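Side-chain contact in tail fiber protein (Acinetobacter phage AM24, PDB 5W5P), which probably recognises and degrades the capsular polysaccharide of its Acinetobacter host as the trimeric tailspike of the phage: residues Gln522-Glu525 against Gly530-Thr533. Numbering follows the deposited sequence.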
loop_
_atom_site.group_PDB
_atom_site.type_symbol
_atom_site.label_atom_id
_atom_site.label_comp_id
_atom_site.label_asym_id
_atom_site.label_seq_id
_atom_site.Cartn_x
_atom_site.Cartn_y
_atom_site.Cartn_z
ATOM N N GLN A 522 40.645 5.462 -18.358
ATOM C CA GLN A 522 41.536 5.428 -17.204
ATOM C C GLN A 522 42.392 6.688 -17.168
ATOM O O GLN A 522 42.923 7.119 -18.196
ATOM C CB GLN A 522 42.437 4.185 -17.229
ATOM C CG GLN A 522 43.525 4.150 -16.145
ATOM C CD GLN A 522 42.986 3.787 -14.761
ATOM O OE1 GLN A 522 42.262 2.799 -14.597
ATOM N NE2 GLN A 522 43.345 4.584 -13.758
ATOM N N GLY A 523 42.528 7.262 -15.973
ATOM C CA GLY A 523 43.374 8.406 -15.725
ATOM C C GLY A 523 44.347 8.125 -14.593
ATOM O O GLY A 523 44.787 6.992 -14.383
ATOM N N SER A 524 44.680 9.184 -13.861
ATOM C CA SER A 524 45.567 9.048 -12.715
ATOM C C SER A 524 44.846 8.337 -11.574
ATOM O O SER A 524 43.730 8.712 -11.201
ATOM C CB SER A 524 46.055 10.424 -12.261
ATOM O OG SER A 524 46.588 11.159 -13.351
ATOM N N GLU A 525 45.487 7.309 -11.018
ATOM C CA GLU A 525 44.908 6.520 -9.934
ATOM C C GLU A 525 46.024 6.092 -8.993
ATOM O O GLU A 525 46.976 5.433 -9.420
ATOM C CB GLU A 525 44.165 5.298 -10.477
ATOM C CG GLU A 525 43.368 4.536 -9.437
ATOM C CD GLU A 525 42.153 3.845 -10.029
ATOM O OE1 GLU A 525 41.984 3.901 -11.266
ATOM O OE2 GLU A 525 41.366 3.251 -9.259
ATOM N N GLY A 530 51.539 15.413 -9.039
ATOM C CA GLY A 530 51.536 15.306 -10.484
ATOM C C GLY A 530 50.281 14.725 -11.097
ATOM O O GLY A 530 50.192 14.649 -12.331
ATOM N N ALA A 531 49.310 14.312 -10.285
ATOM C CA ALA A 531 48.099 13.707 -10.818
ATOM C C ALA A 531 47.277 14.729 -11.595
ATOM O O ALA A 531 47.302 15.929 -11.312
ATOM C CB ALA A 531 47.259 13.107 -9.690
ATOM N N THR A 532 46.546 14.238 -12.589
ATOM C CA THR A 532 45.681 15.075 -13.404
ATOM C C THR A 532 44.260 14.537 -13.354
ATOM O O THR A 532 44.029 13.358 -13.073
ATOM C CB THR A 532 46.155 15.131 -14.861
ATOM O OG1 THR A 532 45.210 15.876 -15.641
ATOM C CG2 THR A 532 46.265 13.729 -15.426
ATOM N N THR A 533 43.302 15.422 -13.642
ATOM C CA THR A 533 41.904 15.020 -13.723
ATOM C C THR A 533 41.538 14.436 -15.081
ATOM O O THR A 533 40.489 13.794 -15.196
ATOM C CB THR A 533 40.982 16.205 -13.435
ATOM O OG1 THR A 533 41.179 17.217 -14.432
ATOM C CG2 THR A 533 41.256 16.783 -12.055
HETATM O O HOH W 1 43.016 11.270 -14.235
#
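The flat peptide joining Ala531 to Thr532 turns its N-H to the hydroxyl of Ser524: Thr532 N donates to Ser524 OG across 3.2 Å, almost straight at 175°. The second flat group is the amide of Gln522, on the Ser524 side of the contact. Its NE2 bonds to Glu525 OE1, on that oxygen's anti lone pair, and to Gly523 O; both are 2.9 Å away in the amide plane, though NE2 stands above the carbonyl plane of Gly523.

Ser524 carries the crossing contact. With OG anti to its carbonyl carbon and beside its backbone N (chi1 -51°), the hydroxyl faces Thr532. The methyl CG2 of Thr532 sits close against it, 3.3 Å from Ser524 OG, while the CB atoms of Ser524 and Ala531 touch at 3.9 Å. Thr532 has OG1 anti to its backbone N (chi1 175°), directed at Asp534 N in an ST turn. A water completes the bridge, accepting from Ser524 N at 2.7 Å and donating to Thr532 O at 2.6 Å.

The two segments meet across the two ends of the loop that links antiparallel strands 509-523 and 535-546, which are still paired at Gln522 and Tyr536, in the sheet beyond the parallel beta-helix. The second subunit is close by: Ser524 OG also bonds Ile552 O there, and Gln522 OE1 bonds Gln501 NE2 of that subunit. Since a carbonyl can only accept, the buried Ser524 hydroxyl must donate its hydrogen bond to Ile552 O of the neighbouring chain while accepting one from Thr532 N, tying the fold of this loop directly to the trimer interface.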